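Local coordinates for glycerol-3-phosphate dehydrogenase [NAD(P)+] (Coxiella burnetii, PDB 3K96), which probably catalyses the NAD(P)H-dependent reduction of dihydroxyacetone phosphate to sn-glycerol 3-phosphate, the key precursor for phospholipid synthesis, at residues W131-H144 with D205-N217. Sequence-based numbering, arbitrary orientation.
Sequences WGTKGLAKGSRLLH and DMIGVELCGSVKN
E210, on helix 206-228, meets H144 in the first turn of helix 143-151 with both carboxylate oxygens. OE2 takes the ring N-H of H144 ND1 at 2.5 Å through its syn lone pair, nearly in the ring plane, while OE1 accepts the backbone N-H of H144, 2.8 Å from its N. H144's chi1 of 77° sets the ring between its own N and carbonyl carbon, where ND1 can reach the same carboxylate as the backbone N-H. Glutamate suits this buried place because an extended chain delivers two acceptors to a helix start, where backbone N-H groups lack partners within the helix; the pairing probably favours a charged carboxylate. W131 CZ2 lies 3.5 Å from E210 OE1, the planes 52° apart, and M206 SD adds an oblique Met-aromatic contact with the W131 ring. Apolar packing flanks the carboxylate, L142 CD2 lying 3.6 Å from I207 CD1.

Towards K134 the backbones pass close, G135 CA 3.6 Å from S214 CB, yet waters link the polar groups: G135 N to E210 O, L136 N to S214 O. At G135's backbone angles a side chain would jam against K134 O. The contact joins the nucleotide-binding domain to helix 206-228. K134 is predicted to bind NADPH and sn-glycerol 3-phosphate; K216 is predicted to bind that substrate and, separately, to be the proton acceptor. K134 NZ and K216 NZ converge to 4.3 Å. D269, salt-bridged to K134, T273, bonded to K216, and a shared water probably position both amines for an anionic substrate.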
ATOM      1  N   TRP A 131      -4.963  19.236 -15.487  1.00 27.10           N
ATOM      2  CA  TRP A 131      -6.123  18.459 -15.063  1.00 27.20           C
ATOM      3  C   TRP A 131      -5.816  17.592 -13.830  1.00 28.22           C
ATOM      4  O   TRP A 131      -4.668  17.192 -13.576  1.00 27.28           O
ATOM      5  CB  TRP A 131      -6.690  17.574 -16.186  1.00 26.67           C
ATOM      6  CG  TRP A 131      -5.710  16.560 -16.680  1.00 26.45           C
ATOM      7  CD1 TRP A 131      -5.521  15.291 -16.197  1.00 25.99           C
ATOM      8  CD2 TRP A 131      -4.769  16.737 -17.727  1.00 25.19           C
ATOM      9  NE1 TRP A 131      -4.507  14.670 -16.889  1.00 27.78           N
ATOM     10  CE2 TRP A 131      -4.029  15.542 -17.834  1.00 29.36           C
ATOM     11  CE3 TRP A 131      -4.471  17.796 -18.589  1.00 30.19           C
ATOM     12  CZ2 TRP A 131      -3.018  15.378 -18.770  1.00 29.61           C
ATOM     13  CZ3 TRP A 131      -3.460  17.633 -19.519  1.00 28.62           C
ATOM     14  CH2 TRP A 131      -2.744  16.431 -19.600  1.00 30.27           C
ATOM     15  N   GLY A 132      -6.880  17.357 -13.067  1.00 29.01           N
ATOM     16  CA  GLY A 132      -6.871  16.488 -11.896  1.00 29.04           C
ATOM     17  C   GLY A 132      -7.673  15.233 -12.189  1.00 29.05           C
ATOM     18  O   GLY A 132      -7.731  14.315 -11.347  1.00 28.54           O
ATOM     19  N   THR A 133      -8.315  15.202 -13.366  1.00 28.09           N
ATOM     20  CA  THR A 133      -9.073  14.027 -13.827  1.00 28.10           C
ATOM     21  C   THR A 133      -8.157  12.805 -13.909  1.00 28.08           C
ATOM     22  O   THR A 133      -7.001  12.925 -14.283  1.00 27.04           O
ATOM     23  CB  THR A 133      -9.636  14.277 -15.243  1.00 28.48           C
ATOM     24  OG1 THR A 133     -10.452  15.458 -15.233  1.00 29.74           O
ATOM     25  CG2 THR A 133     -10.433  13.077 -15.769  1.00 28.24           C
ATOM     26  N   LYS A 134      -8.687  11.631 -13.580  1.00 29.24           N
ATOM     27  CA  LYS A 134      -7.936  10.358 -13.648  1.00 29.90           C
ATOM     28  C   LYS A 134      -8.769   9.361 -14.452  1.00 29.85           C
ATOM     29  O   LYS A 134      -9.954   9.211 -14.217  1.00 31.98           O
ATOM     30  CB  LYS A 134      -7.689   9.788 -12.240  1.00 29.75           C
ATOM     31  CG  LYS A 134      -6.934  10.732 -11.308  1.00 31.02           C
ATOM     32  CD  LYS A 134      -6.826  10.172  -9.885  1.00 32.19           C
ATOM     33  CE  LYS A 134      -6.171  11.173  -8.958  1.00 33.15           C
ATOM     34  NZ  LYS A 134      -6.130  10.754  -7.544  1.00 33.90           N
ATOM     35  N   GLY A 135      -8.148   8.713 -15.410  1.00 29.91           N
ATOM     36  CA  GLY A 135      -8.820   7.764 -16.260  1.00 30.76           C
ATOM     37  C   GLY A 135      -8.676   8.128 -17.731  1.00 31.25           C
ATOM     38  O   GLY A 135      -8.435   9.281 -18.083  1.00 32.90           O
ATOM     39  N   LEU A 136      -8.853   7.147 -18.594  1.00 29.79           N
ATOM     40  CA  LEU A 136      -8.784   7.385 -20.016  1.00 30.06           C
ATOM     41  C   LEU A 136     -10.073   8.047 -20.496  1.00 30.03           C
ATOM     42  O   LEU A 136     -11.131   7.856 -19.901  1.00 30.99           O
ATOM     43  CB  LEU A 136      -8.577   6.068 -20.748  1.00 29.08           C
ATOM     44  CG  LEU A 136      -7.275   5.350 -20.445  1.00 30.48           C
ATOM     45  CD1 LEU A 136      -7.253   3.969 -21.155  1.00 27.83           C
ATOM     46  CD2 LEU A 136      -6.077   6.227 -20.877  1.00 29.97           C
ATOM     47  N   ALA A 137      -9.991   8.835 -21.553  1.00 29.00           N
ATOM     48  CA  ALA A 137     -11.182   9.480 -22.101  1.00 30.09           C
ATOM     49  C   ALA A 137     -11.816   8.586 -23.154  1.00 30.43           C
ATOM     50  O   ALA A 137     -11.275   7.542 -23.522  1.00 31.13           O
ATOM     51  CB  ALA A 137     -10.832  10.866 -22.728  1.00 30.04           C
ATOM     52  N   LYS A 138     -12.971   9.014 -23.637  1.00 31.85           N
ATOM     53  CA  LYS A 138     -13.715   8.321 -24.687  1.00 33.74           C
ATOM     54  C   LYS A 138     -12.775   7.846 -25.798  1.00 33.56           C
ATOM     55  O   LYS A 138     -11.969   8.619 -26.305  1.00 32.51           O
ATOM     56  CB  LYS A 138     -14.764   9.278 -25.254  1.00 34.91           C
ATOM     57  CG  LYS A 138     -15.676   8.706 -26.353  1.00 41.52           C
ATOM     58  CD  LYS A 138     -16.754   9.747 -26.749  1.00 47.85           C
ATOM     59  CE  LYS A 138     -17.676   9.219 -27.850  1.00 52.87           C
ATOM     60  NZ  LYS A 138     -18.324   7.929 -27.460  1.00 53.82           N
ATOM     61  N   GLY A 139     -12.871   6.566 -26.158  1.00 33.35           N
ATOM     62  CA  GLY A 139     -12.002   5.988 -27.179  1.00 33.34           C
ATOM     63  C   GLY A 139     -10.687   5.458 -26.611  1.00 33.53           C
ATOM     64  O   GLY A 139      -9.730   5.192 -27.355  1.00 32.34           O
ATOM     65  N   SER A 140     -10.646   5.270 -25.295  1.00 32.56           N
ATOM     66  CA  SER A 140      -9.441   4.817 -24.633  1.00 32.55           C
ATOM     67  C   SER A 140      -8.290   5.782 -24.892  1.00 31.48           C
ATOM     68  O   SER A 140      -7.163   5.355 -25.121  1.00 31.91           O
ATOM     69  CB  SER A 140      -9.064   3.411 -25.107  1.00 33.19           C
ATOM     70  OG  SER A 140     -10.122   2.525 -24.832  1.00 36.23           O
ATOM     71  N   ARG A 141      -8.563   7.084 -24.815  1.00 30.01           N
ATOM     72  CA  ARG A 141      -7.535   8.083 -25.082  1.00 29.59           C
ATOM     73  C   ARG A 141      -6.890   8.644 -23.823  1.00 28.76           C
ATOM     74  O   ARG A 141      -7.563   8.931 -22.845  1.00 27.73           O
ATOM     75  CB  ARG A 141      -8.133   9.241 -25.909  1.00 29.96           C
ATOM     76  CG  ARG A 141      -8.699   8.781 -27.250  1.00 30.29           C
ATOM     77  CD  ARG A 141      -9.428   9.915 -27.982  1.00 29.97           C
ATOM     78  NE  ARG A 141      -8.537  10.982 -28.438  1.00 29.65           N
ATOM     79  CZ  ARG A 141      -8.965  12.135 -28.951  1.00 29.92           C
ATOM     80  NH1 ARG A 141     -10.268  12.370 -29.079  1.00 27.85           N
ATOM     81  NH2 ARG A 141      -8.098  13.048 -29.359  1.00 30.16           N
ATOM     82  N   LEU A 142      -5.565   8.773 -23.852  1.00 28.52           N
ATOM     83  CA  LEU A 142      -4.849   9.386 -22.755  1.00 28.85           C
ATOM     84  C   LEU A 142      -5.300  10.843 -22.737  1.00 28.71           C
ATOM     85  O   LEU A 142      -5.548  11.431 -23.780  1.00 29.19           O
ATOM     86  CB  LEU A 142      -3.330   9.259 -22.908  1.00 29.99           C
ATOM     87  CG  LEU A 142      -2.752   7.920 -22.420  1.00 33.61           C
ATOM     88  CD1 LEU A 142      -3.028   6.838 -23.443  1.00 30.06           C
ATOM     89  CD2 LEU A 142      -1.281   8.032 -22.163  1.00 40.30           C
ATOM     90  N   LEU A 143      -5.429  11.405 -21.547  1.00 28.68           N
ATOM     91  CA  LEU A 143      -5.931  12.742 -21.411  1.00 28.09           C
ATOM     92  C   LEU A 143      -5.058  13.767 -22.082  1.00 28.96           C
ATOM     93  O   LEU A 143      -5.597  14.697 -22.679  1.00 30.70           O
ATOM     94  CB  LEU A 143      -6.177  13.079 -19.946  1.00 28.09           C
ATOM     95  CG  LEU A 143      -7.173  12.133 -19.225  1.00 28.52           C
ATOM     96  CD1 LEU A 143      -7.184  12.357 -17.735  1.00 25.66           C
ATOM     97  CD2 LEU A 143      -8.571  12.247 -19.796  1.00 28.94           C
ATOM     98  N   HIS A 144      -3.734  13.633 -22.014  1.00 29.47           N
ATOM     99  CA  HIS A 144      -2.865  14.643 -22.653  1.00 29.31           C
ATOM    100  C   HIS A 144      -3.013  14.593 -24.168  1.00 29.60           C
ATOM    101  O   HIS A 144      -2.839  15.607 -24.859  1.00 29.33           O
ATOM    102  CB  HIS A 144      -1.398  14.478 -22.271  1.00 29.66           C
ATOM    103  CG  HIS A 144      -0.715  13.359 -22.978  1.00 31.12           C
ATOM    104  ND1 HIS A 144      -0.537  12.121 -22.414  1.00 35.69           N
ATOM    105  CD2 HIS A 144      -0.192  13.282 -24.228  1.00 37.12           C
ATOM    106  CE1 HIS A 144       0.072  11.324 -23.276  1.00 36.98           C
ATOM    107  NE2 HIS A 144       0.288  12.004 -24.387  1.00 36.31           N
ATOM    108  N   ASP A 205       7.218  12.568 -15.420  1.00 39.95           N
ATOM    109  CA  ASP A 205       6.611  11.503 -16.194  1.00 37.83           C
ATOM    110  C   ASP A 205       5.111  11.625 -16.328  1.00 36.99           C
ATOM    111  O   ASP A 205       4.354  10.870 -15.716  1.00 36.13           O
ATOM    112  CB  ASP A 205       6.983  10.193 -15.483  1.00 36.85           C
ATOM    113  CG  ASP A 205       6.380   8.967 -16.129  1.00 36.19           C
ATOM    114  OD1 ASP A 205       6.065   8.985 -17.343  1.00 32.81           O
ATOM    115  OD2 ASP A 205       6.239   7.964 -15.398  1.00 33.87           O
ATOM    116  N   MET A 206       4.669  12.562 -17.155  1.00 35.60           N
ATOM    117  CA  MET A 206       3.241  12.775 -17.328  1.00 34.84           C
ATOM    118  C   MET A 206       2.516  11.482 -17.754  1.00 32.61           C
ATOM    119  O   MET A 206       1.471  11.131 -17.219  1.00 30.84           O
ATOM    120  CB  MET A 206       3.017  13.897 -18.330  1.00 34.23           C
ATOM    121  CG  MET A 206       1.593  14.219 -18.632  1.00 38.75           C
ATOM    122  SD  MET A 206       1.425  15.784 -19.585  1.00 44.72           S
ATOM    123  CE  MET A 206       2.072  16.954 -18.470  1.00 38.69           C
ATOM    124  N   ILE A 207       3.077  10.764 -18.697  1.00 30.86           N
ATOM    125  CA  ILE A 207       2.399   9.576 -19.182  1.00 31.82           C
ATOM    126  C   ILE A 207       2.263   8.502 -18.095  1.00 29.40           C
ATOM    127  O   ILE A 207       1.207   7.918 -17.956  1.00 27.98           O
ATOM    128  CB  ILE A 207       3.027   9.032 -20.472  1.00 32.42           C
ATOM    129  CG1 ILE A 207       2.153   7.941 -21.044  1.00 36.61           C
ATOM    130  CG2 ILE A 207       4.456   8.537 -20.230  1.00 36.69           C
ATOM    131  CD1 ILE A 207       2.269   7.819 -22.533  1.00 44.79           C
ATOM    132  N   GLY A 208       3.299   8.302 -17.300  1.00 27.81           N
ATOM    133  CA  GLY A 208       3.255   7.316 -16.238  1.00 28.85           C
ATOM    134  C   GLY A 208       2.227   7.706 -15.195  1.00 28.34           C
ATOM    135  O   GLY A 208       1.471   6.863 -14.717  1.00 27.21           O
ATOM    136  N   VAL A 209       2.205   8.995 -14.840  1.00 27.63           N
ATOM    137  CA  VAL A 209       1.261   9.508 -13.866  1.00 26.71           C
ATOM    138  C   VAL A 209      -0.179   9.283 -14.347  1.00 28.22           C
ATOM    139  O   VAL A 209      -1.046   8.834 -13.588  1.00 27.99           O
ATOM    140  CB  VAL A 209       1.530  11.035 -13.542  1.00 26.78           C
ATOM    141  CG1 VAL A 209       0.387  11.638 -12.758  1.00 21.31           C
ATOM    142  CG2 VAL A 209       2.850  11.191 -12.775  1.00 23.78           C
ATOM    143  N   GLU A 210      -0.435   9.574 -15.612  1.00 28.01           N
ATOM    144  CA  GLU A 210      -1.760   9.385 -16.171  1.00 27.47           C
ATOM    145  C   GLU A 210      -2.190   7.934 -16.146  1.00 26.96           C
ATOM    146  O   GLU A 210      -3.285   7.621 -15.761  1.00 26.19           O
ATOM    147  CB  GLU A 210      -1.793   9.835 -17.626  1.00 27.61           C
ATOM    148  CG  GLU A 210      -1.827  11.339 -17.829  1.00 32.88           C
ATOM    149  CD  GLU A 210      -1.797  11.688 -19.318  1.00 34.70           C
ATOM    150  OE1 GLU A 210      -2.850  12.017 -19.867  1.00 34.71           O
ATOM    151  OE2 GLU A 210      -0.729  11.565 -19.947  1.00 41.31           O
ATOM    152  N   LEU A 211      -1.329   7.057 -16.615  1.00 26.47           N
ATOM    153  CA  LEU A 211      -1.676   5.661 -16.684  1.00 28.39           C
ATOM    154  C   LEU A 211      -1.886   5.029 -15.298  1.00 29.09           C
ATOM    155  O   LEU A 211      -2.786   4.212 -15.122  1.00 29.83           O
ATOM    156  CB  LEU A 211      -0.651   4.919 -17.539  1.00 28.37           C
ATOM    157  CG  LEU A 211      -0.771   5.283 -19.026  1.00 30.29           C
ATOM    158  CD1 LEU A 211       0.393   4.682 -19.787  1.00 30.65           C
ATOM    159  CD2 LEU A 211      -2.133   4.808 -19.618  1.00 28.00           C
ATOM    160  N   CYS A 212      -1.087   5.437 -14.318  1.00 29.53           N
ATOM    161  CA  CYS A 212      -1.263   4.946 -12.948  1.00 30.17           C
ATOM    162  C   CYS A 212      -2.634   5.338 -12.462  1.00 29.86           C
ATOM    163  O   CYS A 212      -3.361   4.532 -11.877  1.00 28.74           O
ATOM    164  CB  CYS A 212      -0.207   5.532 -12.006  1.00 29.49           C
ATOM    165  SG  CYS A 212       1.377   4.756 -12.140  1.00 31.52           S
ATOM    166  N   GLY A 213      -2.984   6.604 -12.691  1.00 30.09           N
ATOM    167  CA  GLY A 213      -4.275   7.105 -12.276  1.00 29.20           C
ATOM    168  C   GLY A 213      -5.426   6.457 -13.018  1.00 29.25           C
ATOM    169  O   GLY A 213      -6.528   6.396 -12.509  1.00 29.32           O
ATOM    170  N   SER A 214      -5.195   5.960 -14.220  1.00 29.37           N
ATOM    171  CA  SER A 214      -6.306   5.400 -14.980  1.00 30.56           C
ATOM    172  C   SER A 214      -6.593   3.939 -14.590  1.00 29.42           C
ATOM    173  O   SER A 214      -7.580   3.367 -15.028  1.00 29.07           O
ATOM    174  CB  SER A 214      -6.020   5.490 -16.485  1.00 30.96           C
ATOM    175  OG  SER A 214      -5.026   4.540 -16.871  1.00 36.88           O
ATOM    176  N   VAL A 215      -5.727   3.355 -13.774  1.00 29.07           N
ATOM    177  CA  VAL A 215      -5.897   1.968 -13.343  1.00 29.89           C
ATOM    178  C   VAL A 215      -6.272   1.801 -11.859  1.00 30.72           C
ATOM    179  O   VAL A 215      -6.888   0.821 -11.495  1.00 30.72           O
ATOM    180  CB  VAL A 215      -4.620   1.188 -13.610  1.00 29.54           C
ATOM    181  CG1 VAL A 215      -4.743  -0.258 -13.119  1.00 30.58           C
ATOM    182  CG2 VAL A 215      -4.310   1.204 -15.103  1.00 31.45           C
ATOM    183  N   LYS A 216      -5.947   2.773 -11.008  1.00 30.90           N
ATOM    184  CA  LYS A 216      -6.159   2.590  -9.575  1.00 30.05           C
ATOM    185  C   LYS A 216      -7.596   2.292  -9.141  1.00 30.35           C
ATOM    186  O   LYS A 216      -7.791   1.517  -8.215  1.00 28.45           O
ATOM    187  CB  LYS A 216      -5.662   3.777  -8.776  1.00 31.39           C
ATOM    188  CG  LYS A 216      -6.408   5.043  -9.083  1.00 31.66           C
ATOM    189  CD  LYS A 216      -6.721   5.737  -7.833  1.00 35.01           C
ATOM    190  CE  LYS A 216      -7.633   6.909  -8.070  1.00 35.78           C
ATOM    191  NZ  LYS A 216      -8.344   7.175  -6.779  1.00 37.12           N
ATOM    192  N   ASN A 217      -8.591   2.901  -9.789  1.00 29.80           N
ATOM    193  CA  ASN A 217      -9.985   2.666  -9.413  1.00 30.71           C
ATOM    194  C   ASN A 217     -10.496   1.297  -9.815  1.00 30.22           C
ATOM    195  O   ASN A 217     -11.425   0.789  -9.218  1.00 29.91           O
ATOM    196  CB  ASN A 217     -10.899   3.721  -9.989  1.00 31.86           C
ATOM    197  CG  ASN A 217     -10.754   5.054  -9.298  1.00 34.97           C
ATOM    198  OD1 ASN A 217     -10.381   5.138  -8.118  1.00 39.12           O
ATOM    199  ND2 ASN A 217     -11.085   6.107 -10.015  1.00 38.74           N
TER
HETATM  200  O   HOH W   1      -8.890   9.753  -7.048  1.00 42.09           O
HETATM  201  O   HOH W   2      -5.344   9.543 -16.268  1.00 35.83           O
HETATM  202  O   HOH W   3      -9.062   4.652 -17.306  1.00 48.35           O